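Local coordinates for protein 4-methyl-5(B-hydroxyethyl)-thiazole monophosphate biosynthesis enzyme (Vibrio cholerae O1 biovar El Tor, PDB 3OT1) that is of unknown function but belongs to the DJ-1/PfpI family and may take part in thiazole monophosphate biosynthesis, at residues I12-A17 / M23-I28; H18-M23 / Q85-S90; H156-Q161 / A170-A175; A108-T113 / P163-E168; V29-R34 / A188-H193. All coordinates share one frame; numbering follows the deposited sequence. Where two conformers were deposited one is given.

In the fold
From the N terminus, strand 11-16 runs into helix 22-34, and contact 1 closes the short loop between them, laying the helix on its own strand. Contact 2 takes that loop and bridges 61 residues to helix 81-88; its segments alternate with those of contact 1, so the two cross. Contact 5 spans 153 residues, from the later part of helix 22-34 to the linker before the last helix, and crosses contact 2. Inside its loop lie contact 4 (strand 106-110 with the start of helix 166-178) and contact 3 (strand 157-160 with the same helix), which cross each other. Contacts 1, 3 and 4 tie helices 22-34 and 166-178 to one sheet.

Contact 1. Residues I12-A17 / M23-I28; sequences ILVPVA and METVII
A chi1 of -60° at T25 sets CG2 anti to the backbone N and turns it to strand 11-16, while at V16 (chi1 -66°) CG1 lies anti to the carbonyl carbon and reaches out to meet it. The two methyls, V16 CG1 and T25 CG2, touch at 3.6 Å, their side chains crossing almost at a right angle. This is the first strand-helix pair of the beta-alpha-beta unit formed by strand 11-16, helix 22-34 and strand 38-43 in the DJ-1/PfpI fold. The axes of 12-16 and 23-28 come within 10.1 Å and run nearly antiparallel, at 165°, as expected where the chain turns back from sheet to covering helix. One turn further along the helix, I28 presents its CG2 branch to V14 CG2 at 4.2 Å, a looser fit with the side chains set obliquely. Alternate strand residues, V14 and V16, therefore supply the apolar surface on which T25 and I28 rest. No hydrogen bond joins the segments: attachment is by methyl contact in a buried layer that V39 and M41 of strand 38-43 extend. The polar branch of T25 needs nothing from the strand, because OG1 hydrogen-bonds to E21 O one turn earlier. Between the two main pairs, V14 CG1 and T25 CG2 stand 4.4 Å apart.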
# COMPACT_ATOMS: atom_id res chain seq x y z
N ILE A 12 -0.73 -0.76 18.34
CA ILE A 12 -0.77 -1.91 17.43
C ILE A 12 0.66 -2.40 17.17
O ILE A 12 1.56 -1.61 16.86
CB ILE A 12 -1.37 -1.51 16.05
CG1 ILE A 12 -2.63 -0.64 16.19
CG2 ILE A 12 -1.63 -2.78 15.23
CD1 ILE A 12 -3.79 -1.36 16.85
N LEU A 13 0.83 -3.71 17.24
CA LEU A 13 2.09 -4.35 16.90
C LEU A 13 1.99 -4.96 15.50
O LEU A 13 1.06 -5.74 15.25
CB LEU A 13 2.44 -5.44 17.91
CG LEU A 13 3.73 -6.21 17.65
CD1 LEU A 13 4.94 -5.30 17.58
CD2 LEU A 13 3.93 -7.28 18.75
N VAL A 14 2.91 -4.59 14.60
CA VAL A 14 2.95 -5.10 13.24
C VAL A 14 4.31 -5.76 13.01
O VAL A 14 5.32 -5.10 12.72
CB VAL A 14 2.74 -3.98 12.20
CG1 VAL A 14 2.74 -4.56 10.78
CG2 VAL A 14 1.43 -3.26 12.45
N PRO A 15 4.38 -7.09 13.16
CA PRO A 15 5.61 -7.80 12.85
C PRO A 15 5.90 -7.77 11.35
O PRO A 15 4.98 -7.78 10.54
CB PRO A 15 5.31 -9.23 13.28
CG PRO A 15 4.21 -9.06 14.28
CD PRO A 15 3.37 -8.00 13.71
N VAL A 16 7.18 -7.71 11.02
CA VAL A 16 7.65 -7.79 9.64
C VAL A 16 8.81 -8.75 9.56
O VAL A 16 9.58 -8.91 10.52
CB VAL A 16 8.06 -6.39 9.12
CG1 VAL A 16 6.84 -5.49 9.04
CG2 VAL A 16 9.17 -5.75 9.95
N ALA A 17 8.96 -9.38 8.41
CA ALA A 17 10.05 -10.33 8.17
C ALA A 17 10.55 -10.17 6.76
O ALA A 17 9.91 -9.59 5.90
CB ALA A 17 9.54 -11.79 8.37
N MSE A 23 3.43 -3.84 0.45
CA MSE A 23 2.28 -2.95 0.32
C MSE A 23 1.23 -3.31 1.37
O MSE A 23 0.60 -2.41 1.93
CB MSE A 23 1.70 -2.85 -1.09
CG MSE A 23 0.69 -3.88 -1.48
SE MSE A 23 0.09 -3.56 -3.31
CE MSE A 23 -1.81 -3.12 -3.14
N GLU A 24 1.04 -4.59 1.65
CA GLU A 24 0.14 -4.93 2.74
C GLU A 24 0.60 -4.30 4.05
O GLU A 24 -0.18 -3.73 4.80
CB GLU A 24 0.04 -6.45 2.89
CG GLU A 24 -0.59 -7.14 1.70
CD GLU A 24 -0.53 -8.65 1.75
OE1 GLU A 24 -0.16 -9.24 2.77
OE2 GLU A 24 -0.85 -9.26 0.67
N THR A 25 1.88 -4.47 4.34
CA THR A 25 2.45 -3.94 5.57
C THR A 25 2.24 -2.44 5.68
O THR A 25 1.78 -1.95 6.72
CB THR A 25 3.97 -4.25 5.63
OG1 THR A 25 4.18 -5.67 5.59
CG2 THR A 25 4.58 -3.70 6.90
N VAL A 26 2.60 -1.71 4.64
CA VAL A 26 2.57 -0.26 4.70
C VAL A 26 1.13 0.26 4.67
O VAL A 26 0.83 1.24 5.34
CB VAL A 26 3.48 0.34 3.61
CG1 VAL A 26 3.34 1.85 3.59
CG2 VAL A 26 4.92 -0.06 3.87
N ILE A 27 0.24 -0.40 3.95
CA ILE A 27 -1.17 -0.04 4.01
C ILE A 27 -1.68 -0.16 5.45
O ILE A 27 -2.38 0.72 5.95
CB ILE A 27 -2.03 -0.86 3.04
CG1 ILE A 27 -1.73 -0.48 1.58
CG2 ILE A 27 -3.55 -0.73 3.38
CD1 ILE A 27 -2.28 -1.45 0.54
N ILE A 28 -1.35 -1.26 6.11
CA ILE A 28 -1.78 -1.45 7.50
C ILE A 28 -1.23 -0.34 8.38
O ILE A 28 -1.98 0.28 9.12
CB ILE A 28 -1.36 -2.85 8.01
CG1 ILE A 28 -2.12 -3.96 7.27
CG2 ILE A 28 -1.56 -2.95 9.52
CD1 ILE A 28 -1.47 -5.33 7.32

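Contact 2. Residues H18-M23 / Q85-S90; sequences HGSEEM and QAFADS
S20 OG is held by a hydrogen bond from A17 N and sits 4.1 Å from CZ of the F87 ring, to which it lies obliquely. The contact belongs to the DJ-1/PfpI fold, where the loop between strand 11-16 and helix 22-34 meets the end of helix 81-88. F87, with chi1 -72°, has CG anti to the carbonyl carbon and brings the CZ end of the ring near the loop; the ring also touches P15 and A17, and on helix 113-119 T113 and V117. A86 faces the loop directly, its CB 4.3 Å from H18 O. The contact is small, burying 80 Å² in all, and H18 is exposed, taking part mainly through its backbone O. Further along the loop, E21 is the N-cap of helix 22-34: OE2 accepts from E24 N and, weakly, from M23 N at 2.9 Å, where the N-H...O angle is only 118°. Across the subunit boundary, E21 OE1 forms a salt bridge to a basic side chain of the neighbouring chain. On the other segment S90 caps the next helix, with OG bonded to L93 N. Beside the A86-loop contact, A17 CB packs on A86 CB.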
# COMPACT_ATOMS: atom_id res chain seq x y z
N HIS A 18 11.73 -10.74 6.51
CA HIS A 18 12.21 -10.92 5.15
C HIS A 18 11.12 -11.63 4.37
O HIS A 18 10.67 -12.69 4.76
CB HIS A 18 13.49 -11.72 5.19
CG HIS A 18 14.15 -11.90 3.87
ND1 HIS A 18 15.09 -12.88 3.65
CD2 HIS A 18 13.99 -11.26 2.69
CE1 HIS A 18 15.50 -12.82 2.40
NE2 HIS A 18 14.84 -11.85 1.78
N GLY A 19 10.67 -11.03 3.28
CA GLY A 19 9.64 -11.61 2.48
C GLY A 19 8.23 -11.18 2.79
O GLY A 19 7.30 -11.63 2.11
N SER A 20 8.04 -10.35 3.80
CA SER A 20 6.73 -9.79 4.04
C SER A 20 6.26 -8.97 2.85
O SER A 20 7.06 -8.33 2.16
CB SER A 20 6.70 -8.92 5.30
OG SER A 20 6.88 -9.68 6.48
N GLU A 21 4.96 -9.00 2.61
CA GLU A 21 4.34 -8.25 1.52
C GLU A 21 4.34 -6.78 1.93
O GLU A 21 3.66 -6.38 2.90
CB GLU A 21 2.96 -8.77 1.20
CG GLU A 21 2.62 -8.77 -0.29
CD GLU A 21 2.66 -7.42 -0.91
OE1 GLU A 21 2.96 -7.35 -2.13
OE2 GLU A 21 2.41 -6.43 -0.20
N GLU A 22 5.16 -5.99 1.25
CA GLU A 22 5.41 -4.63 1.70
C GLU A 22 4.23 -3.70 1.51
O GLU A 22 4.05 -2.81 2.34
CB GLU A 22 6.66 -4.03 1.02
CG GLU A 22 6.72 -4.17 -0.49
CD GLU A 22 7.46 -5.44 -0.89
OE1 GLU A 22 6.85 -6.52 -0.77
OE2 GLU A 22 8.63 -5.36 -1.29
N MSE A 23 3.43 -3.84 0.45
CA MSE A 23 2.28 -2.95 0.32
C MSE A 23 1.23 -3.31 1.37
O MSE A 23 0.60 -2.41 1.93
CB MSE A 23 1.70 -2.85 -1.09
CG MSE A 23 0.69 -3.88 -1.48
SE MSE A 23 0.09 -3.56 -3.31
CE MSE A 23 -1.81 -3.12 -3.14
N GLN A 85 6.00 -17.56 5.98
CA GLN A 85 6.82 -18.73 6.36
C GLN A 85 7.78 -18.34 7.49
O GLN A 85 8.01 -19.09 8.42
CB GLN A 85 7.60 -19.29 5.17
CG GLN A 85 6.75 -19.92 4.07
CD GLN A 85 6.16 -21.27 4.44
OE1 GLN A 85 6.07 -21.62 5.60
NE2 GLN A 85 5.74 -22.03 3.43
N ALA A 86 8.36 -17.15 7.39
CA ALA A 86 9.24 -16.65 8.45
C ALA A 86 8.49 -16.52 9.77
O ALA A 86 9.02 -16.86 10.83
CB ALA A 86 9.87 -15.32 8.07
N PHE A 87 7.25 -16.05 9.73
CA PHE A 87 6.41 -15.99 10.91
C PHE A 87 6.18 -17.39 11.50
O PHE A 87 6.26 -17.59 12.71
CB PHE A 87 5.06 -15.34 10.59
CG PHE A 87 5.08 -13.83 10.33
CD1 PHE A 87 6.18 -13.03 10.53
CD2 PHE A 87 3.91 -13.23 9.89
CE1 PHE A 87 6.11 -11.66 10.29
CE2 PHE A 87 3.84 -11.88 9.65
CZ PHE A 87 4.94 -11.09 9.84
N ALA A 88 5.87 -18.33 10.62
CA ALA A 88 5.59 -19.71 11.06
C ALA A 88 6.80 -20.37 11.72
O ALA A 88 6.63 -21.23 12.60
CB ALA A 88 5.08 -20.57 9.89
N ASP A 89 7.99 -19.95 11.29
CA ASP A 89 9.26 -20.47 11.78
C ASP A 89 9.81 -19.71 12.98
O ASP A 89 10.88 -20.04 13.48
CB ASP A 89 10.30 -20.42 10.65
CG ASP A 89 9.99 -21.35 9.47
OD1 ASP A 89 9.23 -22.34 9.61
OD2 ASP A 89 10.54 -21.11 8.37
N SER A 90 9.08 -18.70 13.46
CA SER A 90 9.53 -17.86 14.54
C SER A 90 8.85 -18.24 15.84
O SER A 90 7.67 -18.04 16.00
CB SER A 90 9.22 -16.40 14.24
OG SER A 90 9.41 -15.57 15.37

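Contact 3. Residues H156-Q161 / A170-A175; sequences HLLTSQ and ALAMIA
In the alpha/beta sandwich of the DJ-1/PfpI fold, L158 of strand 157-160 points from the sheet toward the sheet-facing side of helix 166-178, against selenomethionine M173 and A172. With chi1 -176° the CG of L158 extends anti to its own backbone N, which carries the CD2 methyl out to the helix. CD2 sits 3.4 Å from M173 CG, closer than an ordinary carbon-carbon contact, and 3.9 Å from M173 N, while A172 CB is a more relaxed 4.2 Å away. L158 and M173 approach obliquely, so one leucine branch rests on the CG methylene of M173; M173 then bends at chi3 (63°), and the side chain also packs on A108 of the adjoining strand 106-110. A172 offers only its CB methyl, which also touches V149 of strand 149-152. The strand itself is held by both neighbouring strands, 106-110 and 149-152: L158 O receives A109 N, and T159 is backbone-bonded to C150. At the start of the strand, H156 and L157 lie opposite the single residue Y152, a G1 beta bulge. Chemically the contact is wholly apolar, with no hydrogen bond across it. The helix is thus seated on the sheet by shape and close fit, and the one very short carbon pair implies tight packing, perhaps slightly strained, at the L158 methyl.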
# COMPACT_ATOMS: atom_id res chain seq x y z
N HIS A 156 -11.88 -13.31 18.58
CA HIS A 156 -11.34 -11.97 18.32
C HIS A 156 -10.36 -12.00 17.15
O HIS A 156 -9.20 -11.58 17.29
CB HIS A 156 -10.62 -11.42 19.56
CG HIS A 156 -11.44 -11.47 20.80
ND1 HIS A 156 -11.22 -12.41 21.79
CD2 HIS A 156 -12.50 -10.73 21.19
CE1 HIS A 156 -12.11 -12.22 22.75
NE2 HIS A 156 -12.89 -11.21 22.42
N LEU A 157 -10.81 -12.54 16.01
CA LEU A 157 -9.92 -12.79 14.87
C LEU A 157 -10.44 -12.11 13.61
O LEU A 157 -11.57 -12.31 13.19
CB LEU A 157 -9.81 -14.30 14.62
CG LEU A 157 -8.93 -14.68 13.43
CD1 LEU A 157 -7.47 -14.36 13.72
CD2 LEU A 157 -9.12 -16.15 13.04
N LEU A 158 -9.58 -11.32 12.97
CA LEU A 158 -9.92 -10.66 11.72
C LEU A 158 -8.97 -11.17 10.65
O LEU A 158 -7.75 -11.10 10.83
CB LEU A 158 -9.75 -9.15 11.86
CG LEU A 158 -10.15 -8.31 10.64
CD1 LEU A 158 -11.69 -8.36 10.44
CD2 LEU A 158 -9.64 -6.88 10.79
N THR A 159 -9.51 -11.67 9.54
CA THR A 159 -8.66 -12.09 8.45
C THR A 159 -9.11 -11.47 7.13
O THR A 159 -10.23 -11.00 6.98
CB THR A 159 -8.60 -13.63 8.34
OG1 THR A 159 -9.92 -14.16 8.23
CG2 THR A 159 -7.85 -14.22 9.51
N SER A 160 -8.18 -11.46 6.17
CA SER A 160 -8.46 -10.87 4.88
C SER A 160 -7.56 -11.51 3.82
O SER A 160 -6.69 -12.29 4.14
CB SER A 160 -8.32 -9.36 4.96
OG SER A 160 -8.77 -8.67 3.82
N GLN A 161 -7.79 -11.19 2.56
CA GLN A 161 -7.28 -11.98 1.44
C GLN A 161 -5.99 -11.55 0.76
O GLN A 161 -5.21 -12.41 0.40
CB GLN A 161 -8.37 -12.12 0.38
CG GLN A 161 -9.62 -12.85 0.88
CD GLN A 161 -10.51 -13.29 -0.25
OE1 GLN A 161 -10.11 -13.28 -1.42
NE2 GLN A 161 -11.70 -13.75 0.10
N ALA A 170 -7.55 -2.99 6.99
CA ALA A 170 -7.08 -2.02 7.96
C ALA A 170 -8.22 -1.13 8.48
O ALA A 170 -8.28 -0.84 9.68
CB ALA A 170 -5.95 -1.20 7.38
N LEU A 171 -9.12 -0.72 7.60
CA LEU A 171 -10.27 0.08 8.01
C LEU A 171 -11.20 -0.72 8.91
O LEU A 171 -11.74 -0.17 9.87
CB LEU A 171 -10.99 0.63 6.79
CG LEU A 171 -10.18 1.71 6.04
CD1 LEU A 171 -10.75 1.91 4.63
CD2 LEU A 171 -10.07 3.02 6.81
N ALA A 172 -11.39 -2.01 8.63
CA ALA A 172 -12.19 -2.87 9.51
C ALA A 172 -11.54 -2.99 10.89
O ALA A 172 -12.24 -3.00 11.90
CB ALA A 172 -12.33 -4.25 8.89
N MSE A 173 -10.22 -3.07 10.93
CA MSE A 173 -9.52 -3.06 12.22
C MSE A 173 -9.85 -1.81 13.02
O MSE A 173 -10.13 -1.89 14.21
CB MSE A 173 -8.01 -3.12 12.04
CG MSE A 173 -7.39 -4.42 11.61
SE MSE A 173 -5.47 -4.36 11.61
CE MSE A 173 -5.46 -4.09 13.21
N ILE A 174 -9.80 -0.66 12.37
CA ILE A 174 -10.17 0.58 13.04
C ILE A 174 -11.60 0.54 13.55
O ILE A 174 -11.87 0.94 14.69
CB ILE A 174 -9.96 1.80 12.12
CG1 ILE A 174 -8.48 1.99 11.78
CG2 ILE A 174 -10.49 3.08 12.78
CD1 ILE A 174 -8.26 2.83 10.50
N ALA A 175 -12.52 0.07 12.70
CA ALA A 175 -13.92 -0.01 13.10
C ALA A 175 -14.07 -0.87 14.37
O ALA A 175 -14.81 -0.48 15.30
CB ALA A 175 -14.77 -0.52 11.97

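Contact 4. Residues A108-T113 / P163-E168; sequences AAICAT and PGTALE
I110 CD1 is the tight point here, wedged against the first turn of helix 166-178 at 3.6 Å from A166 CA and 3.9 Å from A166 CB. The residue ends strand 106-110, and the turn after it, with C111 at a positive phi of 65°, is a type II' turn from I110 to T113, consistent with the nucleophile elbow of the DJ-1 family. I110 reaches the helix because CG1 is anti to the backbone N (chi1 -171°) and the chain goes on extended to CD1. T165, running past I110 in the opposite sense, has chi1 70°, which puts OG1 in the crowded position between its backbone N and carbonyl carbon, 3.8 Å from the same CD1. That hydroxyl is paired elsewhere, with S160 OG and G162 N, so toward I110 it acts as bulk only. Packing thins toward the turn: C111 SG is 4.9 Å from P163 CD. The outer side is more open, with G164 and E168 partly exposed. G164 makes backbone hydrogen bonds to the neighbouring chain, and E168 OE2 is held by R148 in a salt bridge and by Q196 NE2. E24 of helix 22-34 touches I110, C111 and P163 alike, its OE2 lying against both C111 SG and P163 CD.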
# COMPACT_ATOMS: atom_id res chain seq x y z
N ALA A 108 -5.20 -9.86 13.87
CA ALA A 108 -5.62 -9.61 12.49
C ALA A 108 -4.53 -10.13 11.57
O ALA A 108 -3.37 -9.92 11.84
CB ALA A 108 -5.82 -8.10 12.29
N ALA A 109 -4.90 -10.81 10.50
CA ALA A 109 -3.92 -11.33 9.56
C ALA A 109 -4.46 -11.38 8.15
O ALA A 109 -5.65 -11.57 7.94
CB ALA A 109 -3.47 -12.74 9.99
N ILE A 110 -3.57 -11.23 7.18
CA ILE A 110 -3.97 -11.13 5.79
C ILE A 110 -3.15 -12.05 4.91
O ILE A 110 -2.01 -12.39 5.23
CB ILE A 110 -3.90 -9.64 5.33
CG1 ILE A 110 -4.51 -9.38 3.95
CG2 ILE A 110 -2.48 -9.09 5.45
CD1 ILE A 110 -4.79 -7.92 3.69
N CYS A 111 -3.73 -12.35 3.75
CA CYS A 111 -3.02 -12.99 2.66
C CYS A 111 -2.55 -14.42 3.01
O CYS A 111 -3.37 -15.24 3.39
CB CYS A 111 -1.89 -12.01 2.26
SG CYS A 111 -0.81 -12.37 0.91
N ALA A 112 -1.26 -14.72 2.86
CA ALA A 112 -0.78 -16.07 3.12
C ALA A 112 -0.80 -16.45 4.59
O ALA A 112 -0.75 -17.62 4.94
CB ALA A 112 0.65 -16.26 2.55
N THR A 113 -0.79 -15.46 5.48
CA THR A 113 -0.55 -15.73 6.88
C THR A 113 -1.57 -16.63 7.56
O THR A 113 -1.18 -17.52 8.29
CB THR A 113 -0.28 -14.40 7.60
OG1 THR A 113 0.96 -13.90 7.09
CG2 THR A 113 -0.20 -14.58 9.09
N PRO A 163 -3.41 -8.12 -1.33
CA PRO A 163 -3.05 -6.73 -1.50
C PRO A 163 -4.27 -5.83 -1.74
O PRO A 163 -4.37 -4.75 -1.17
CB PRO A 163 -2.10 -6.77 -2.71
CG PRO A 163 -1.44 -8.10 -2.62
CD PRO A 163 -2.55 -9.01 -2.15
N GLY A 164 -5.18 -6.29 -2.58
CA GLY A 164 -6.36 -5.53 -2.95
C GLY A 164 -7.45 -5.47 -1.91
O GLY A 164 -8.43 -4.74 -2.10
N THR A 165 -7.30 -6.20 -0.80
CA THR A 165 -8.21 -6.09 0.34
C THR A 165 -7.56 -5.43 1.55
O THR A 165 -8.20 -5.31 2.59
CB THR A 165 -8.80 -7.47 0.76
OG1 THR A 165 -7.76 -8.27 1.33
CG2 THR A 165 -9.47 -8.19 -0.42
N ALA A 166 -6.31 -5.00 1.45
CA ALA A 166 -5.57 -4.55 2.60
C ALA A 166 -6.17 -3.27 3.21
O ALA A 166 -6.20 -3.12 4.42
CB ALA A 166 -4.09 -4.39 2.30
N LEU A 167 -6.58 -2.33 2.36
CA LEU A 167 -7.20 -1.12 2.86
C LEU A 167 -8.52 -1.43 3.59
O LEU A 167 -8.79 -0.94 4.69
CB LEU A 167 -7.40 -0.18 1.70
CG LEU A 167 -7.93 1.20 2.00
CD1 LEU A 167 -7.21 1.81 3.17
CD2 LEU A 167 -7.84 2.08 0.75
N GLU A 168 -9.35 -2.28 2.98
CA GLU A 168 -10.60 -2.72 3.60
C GLU A 168 -10.33 -3.38 4.95
O GLU A 168 -11.04 -3.13 5.91
CB GLU A 168 -11.31 -3.73 2.68
CG GLU A 168 -11.84 -3.12 1.41
CD GLU A 168 -11.99 -4.16 0.32
OE1 GLU A 168 -12.96 -4.93 0.38
OE2 GLU A 168 -11.13 -4.23 -0.58

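Contact 5. Residues V29-R34 / A188-H193; sequences VDTLVR and APMVLH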
# COMPACT_ATOMS: atom_id res chain seq x y z
N VAL A 29 0.08 -0.13 8.33
CA VAL A 29 0.68 0.84 9.23
C VAL A 29 0.12 2.25 8.98
O VAL A 29 -0.29 2.93 9.90
CB VAL A 29 2.22 0.83 9.08
CG1 VAL A 29 2.82 1.98 9.86
CG2 VAL A 29 2.80 -0.52 9.56
N ASP A 30 0.14 2.66 7.72
CA ASP A 30 -0.28 4.02 7.35
C ASP A 30 -1.73 4.24 7.76
O ASP A 30 -2.06 5.24 8.41
CB ASP A 30 -0.05 4.18 5.83
CG ASP A 30 -0.35 5.53 5.27
OD1 ASP A 30 -1.27 6.23 5.71
OD2 ASP A 30 0.38 5.86 4.30
N THR A 31 -2.62 3.32 7.41
CA THR A 31 -4.03 3.49 7.71
C THR A 31 -4.27 3.59 9.21
O THR A 31 -5.05 4.42 9.68
CB THR A 31 -4.87 2.37 7.06
OG1 THR A 31 -4.64 2.38 5.65
CG2 THR A 31 -6.35 2.56 7.29
N LEU A 32 -3.60 2.75 9.98
CA LEU A 32 -3.77 2.82 11.43
C LEU A 32 -3.20 4.11 12.02
O LEU A 32 -3.79 4.65 12.95
CB LEU A 32 -3.15 1.59 12.09
CG LEU A 32 -3.84 0.26 11.78
CD1 LEU A 32 -2.98 -0.92 12.22
CD2 LEU A 32 -5.20 0.23 12.45
N VAL A 33 -2.09 4.60 11.48
CA VAL A 33 -1.55 5.87 11.93
C VAL A 33 -2.52 7.03 11.62
O VAL A 33 -2.69 7.95 12.42
CB VAL A 33 -0.13 6.10 11.34
CG1 VAL A 33 0.32 7.52 11.58
CG2 VAL A 33 0.85 5.10 11.96
N ARG A 34 -3.19 6.96 10.48
CA ARG A 34 -4.20 7.94 10.14
C ARG A 34 -5.34 7.99 11.14
O ARG A 34 -6.00 9.03 11.29
CB ARG A 34 -4.77 7.69 8.73
CG ARG A 34 -3.80 8.03 7.60
CD ARG A 34 -4.30 7.49 6.28
NE ARG A 34 -3.48 7.91 5.15
CZ ARG A 34 -3.83 8.75 4.18
NH1 ARG A 34 -5.04 9.30 4.15
NH2 ARG A 34 -2.94 9.00 3.23
N ALA A 188 -12.75 8.27 4.29
CA ALA A 188 -13.26 9.20 3.30
C ALA A 188 -12.14 9.78 2.40
O ALA A 188 -12.25 9.75 1.16
CB ALA A 188 -14.07 10.32 3.99
N PRO A 189 -11.03 10.26 2.98
CA PRO A 189 -9.93 10.79 2.12
C PRO A 189 -9.15 9.80 1.31
O PRO A 189 -8.27 10.19 0.54
CB PRO A 189 -8.94 11.36 3.15
CG PRO A 189 -9.68 11.50 4.36
CD PRO A 189 -10.75 10.49 4.40
N MSE A 190 -9.46 8.56 1.43
CA MSE A 190 -8.57 7.66 0.83
C MSE A 190 -9.02 7.29 -0.59
O MSE A 190 -8.27 6.62 -1.28
CB MSE A 190 -8.36 6.55 1.82
CG MSE A 190 -7.91 7.11 3.17
SE MSE A 190 -7.50 5.69 4.36
CE MSE A 190 -5.84 5.10 3.58
N VAL A 191 -10.18 7.77 -1.05
CA VAL A 191 -10.68 7.53 -2.43
C VAL A 191 -10.82 6.03 -2.67
O VAL A 191 -10.41 5.48 -3.70
CB VAL A 191 -9.86 8.26 -3.55
CG1 VAL A 191 -10.71 8.41 -4.78
CG2 VAL A 191 -9.37 9.63 -3.06
N LEU A 192 -11.44 5.35 -1.70
CA LEU A 192 -11.88 3.97 -1.89
C LEU A 192 -12.83 3.90 -3.07
O LEU A 192 -13.49 4.88 -3.40
CB LEU A 192 -12.63 3.46 -0.66
CG LEU A 192 -11.81 2.97 0.54
CD1 LEU A 192 -11.04 4.08 1.22
CD2 LEU A 192 -12.74 2.26 1.51
N HIS A 193 -12.92 2.71 -3.64
CA HIS A 193 -13.97 2.45 -4.58
C HIS A 193 -15.28 2.59 -3.80
O HIS A 193 -15.36 2.19 -2.63
CB HIS A 193 -13.85 1.03 -5.19
CG HIS A 193 -14.84 0.77 -6.27
ND1 HIS A 193 -16.15 0.45 -6.00
CD2 HIS A 193 -14.74 0.85 -7.62
CE1 HIS A 193 -16.81 0.33 -7.14
NE2 HIS A 193 -15.97 0.56 -8.14
O HOH W 1 -5.69 10.62 1.48
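The side chain of selenomethionine M190 lies obliquely across R34; this residue has two deposited conformers, and the contacts described hold for one of them. Its CE methyl rides over one face of the R34 guanidinium, 3.8 Å above the plane and off-centre, near the edge of the group, while M190 CG comes within 3.7 Å of R34 NH1. The bend of M190 at chi3 (73°) folds CE back to the helix, where it also meets T31 OG1 at 3.6 Å. T31 and M190 approach obliquely; the threonine hydroxyl is hydrogen-bonded to I27 O, so the methyl only packs against it. L167 of helix 166-178 packs against both M190 and T31. The plane of the guanidinium is set from its edges. R34 NE gives a 2.8 Å salt-bridge hydrogen bond to D30 OD1, one turn earlier in the helix: the N-H meets OD1 on its syn side, 21° out of the carboxylate plane, while OD1 lies 5° from the guanidinium plane. A water also lies in that plane: it accepts from R34 NH1 at 3.0 Å and donates to P189 O at 2.8 Å, linking helix to loop without a direct hydrogen bond. NH2 turns to an acidic side chain of the neighbouring chain in a salt bridge. Two edge bonds and a second carboxylate probably restrict rotation of the group while the methyl covers one face. The whole is an i to i+4 Asp-Arg pair in the later part of helix 22-34, covered by the linker between helices 180-187 and 194-201, whose 188-190 is 3-10, beside the subunit interface.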